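Local coordinates for protein CS6 fimbrial subunit B, CS6 fimbrial subunit A (Escherichia coli, PDB 4B9G) that is a fimbrial subunit of colonization factor CS6 of enterotoxigenic E. coli, here fused to a donor strand of its partner subunit, and probably serves in bacterial adhesion, at residues A[65-70]-A[80-84]. Sequence-based numbering, arbitrary orientation.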
# COMPACT_ATOMS: atom_id res chain seq x y z
N GLN A 65 -2.33 -12.60 -3.78
CA GLN A 65 -2.04 -11.22 -3.42
C GLN A 65 -3.16 -10.65 -2.56
O GLN A 65 -4.33 -10.98 -2.76
CB GLN A 65 -1.89 -10.36 -4.69
CG GLN A 65 -0.80 -10.85 -5.59
CD GLN A 65 -0.67 -10.01 -6.83
OE1 GLN A 65 -1.67 -9.63 -7.44
NE2 GLN A 65 0.56 -9.71 -7.22
N GLN A 66 -2.79 -9.72 -1.68
CA GLN A 66 -3.74 -8.95 -0.90
C GLN A 66 -4.21 -7.72 -1.71
O GLN A 66 -3.48 -6.76 -1.91
CB GLN A 66 -3.11 -8.49 0.41
CG GLN A 66 -2.78 -9.65 1.32
CD GLN A 66 -3.97 -10.57 1.53
OE1 GLN A 66 -5.02 -10.12 2.01
NE2 GLN A 66 -3.84 -11.84 1.14
N ILE A 67 -5.44 -7.78 -2.19
CA ILE A 67 -6.01 -6.74 -3.02
C ILE A 67 -6.77 -5.74 -2.15
O ILE A 67 -7.67 -6.11 -1.40
CB ILE A 67 -6.94 -7.35 -4.08
CG1 ILE A 67 -6.19 -8.38 -4.94
CG2 ILE A 67 -7.54 -6.25 -4.94
CD1 ILE A 67 -4.95 -7.90 -5.61
N GLY A 68 -6.40 -4.46 -2.24
CA GLY A 68 -7.11 -3.39 -1.58
C GLY A 68 -7.96 -2.60 -2.57
O GLY A 68 -7.89 -2.80 -3.78
N LYS A 69 -8.76 -1.70 -2.01
CA LYS A 69 -9.62 -0.83 -2.81
C LYS A 69 -9.37 0.65 -2.48
O LYS A 69 -9.21 1.02 -1.30
CB LYS A 69 -11.10 -1.12 -2.54
CG LYS A 69 -11.58 -2.42 -3.12
CD LYS A 69 -13.08 -2.55 -2.92
CE LYS A 69 -13.66 -3.52 -3.92
NZ LYS A 69 -13.92 -4.86 -3.36
N LEU A 70 -9.39 1.48 -3.52
CA LEU A 70 -9.53 2.93 -3.38
C LEU A 70 -10.93 3.26 -3.90
O LEU A 70 -11.27 2.95 -5.04
CB LEU A 70 -8.46 3.67 -4.17
CG LEU A 70 -7.02 3.32 -3.78
CD1 LEU A 70 -6.03 4.08 -4.63
CD2 LEU A 70 -6.74 3.59 -2.32
N MET A 80 -11.30 1.17 -7.26
CA MET A 80 -10.12 0.65 -7.93
C MET A 80 -9.48 -0.41 -7.05
O MET A 80 -9.20 -0.15 -5.88
CB MET A 80 -9.12 1.78 -8.17
CG MET A 80 -9.68 2.92 -9.01
SD MET A 80 -8.45 4.22 -9.15
CE MET A 80 -9.31 5.40 -10.19
N ASN A 81 -9.19 -1.57 -7.63
CA ASN A 81 -8.47 -2.63 -6.96
C ASN A 81 -6.96 -2.51 -7.20
O ASN A 81 -6.54 -2.13 -8.30
CB ASN A 81 -8.91 -3.99 -7.51
CG ASN A 81 -10.35 -4.29 -7.25
OD1 ASN A 81 -10.90 -3.93 -6.23
ND2 ASN A 81 -10.98 -4.98 -8.19
N TYR A 82 -6.15 -2.86 -6.20
CA TYR A 82 -4.70 -2.75 -6.35
C TYR A 82 -3.98 -3.69 -5.39
O TYR A 82 -4.55 -4.14 -4.41
CB TYR A 82 -4.22 -1.31 -6.12
CG TYR A 82 -4.28 -0.85 -4.69
CD1 TYR A 82 -5.44 -0.34 -4.13
CD2 TYR A 82 -3.15 -0.93 -3.88
CE1 TYR A 82 -5.47 0.09 -2.81
CE2 TYR A 82 -3.17 -0.48 -2.57
CZ TYR A 82 -4.33 0.03 -2.04
OH TYR A 82 -4.31 0.50 -0.73
N TYR A 83 -2.70 -3.92 -5.67
CA TYR A 83 -1.82 -4.61 -4.73
C TYR A 83 -0.54 -3.78 -4.53
O TYR A 83 -0.22 -2.88 -5.32
CB TYR A 83 -1.44 -6.02 -5.21
CG TYR A 83 -0.65 -6.08 -6.47
CD1 TYR A 83 0.74 -6.01 -6.46
CD2 TYR A 83 -1.30 -6.17 -7.70
CE1 TYR A 83 1.45 -6.06 -7.65
CE2 TYR A 83 -0.60 -6.22 -8.88
CZ TYR A 83 0.77 -6.16 -8.86
OH TYR A 83 1.49 -6.24 -10.03
N ILE A 84 0.21 -4.10 -3.48
CA ILE A 84 1.46 -3.42 -3.16
C ILE A 84 2.67 -4.20 -3.71
O ILE A 84 2.83 -5.40 -3.44
CB ILE A 84 1.60 -3.25 -1.62
CG1 ILE A 84 0.52 -2.30 -1.10
CG2 ILE A 84 3.01 -2.78 -1.24
CD1 ILE A 84 0.70 -0.82 -1.44
O HOH W 1 2.69 -9.24 -9.13
O HOH W 2 -1.00 -5.72 -1.50
O HOH W 3 -6.66 0.91 0.38
O HOH W 4 -11.27 -6.06 -4.35
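Tyr-82 O accepts the Gly-68 N-H (N to O 2.9 Å), and Ile-67 CA, next to that N along the chain, adds a weaker CA-H...O contact at 3.3 Å. Tyr-82 N in turn donates to Gly-68 O. Leu-70 and Met-80 exchange a straighter pair, with Met-80 N to Leu-70 O at 2.8 Å. Where the strands part toward Ile-84, a water bridges Gln-66 O and Ile-84 N. A chi1 of 72° sets Tyr-82 CG between the backbone N and the carbonyl carbon, and Gly-68 CA lies over one face of the ring; Leu-70 CG approaches Tyr-82 CE1 obliquely at 3.7 Å. Tyr-82 OH bonds Tyr-39 OH and a water also held by Lys-69 O. On the other side of the sheet, Lys-69 runs alongside Asn-81, a water joining NZ to OD1. The Gln-65 amide spreads over the Tyr-83 ring, NE2 lying 3.6 Å above its centre with the planes 37° apart. Leu-70 and Met-80 also pack against strand 145-160, which carries the CssA donor strand joined on by engineering. Alternating pair types show antiparallel pairing, the 136° angle its twist; successive strands 65-72 and 79-88 form a beta hairpin within the CssB part, consistent with the immunoglobulin-like fold of fimbrial subunits.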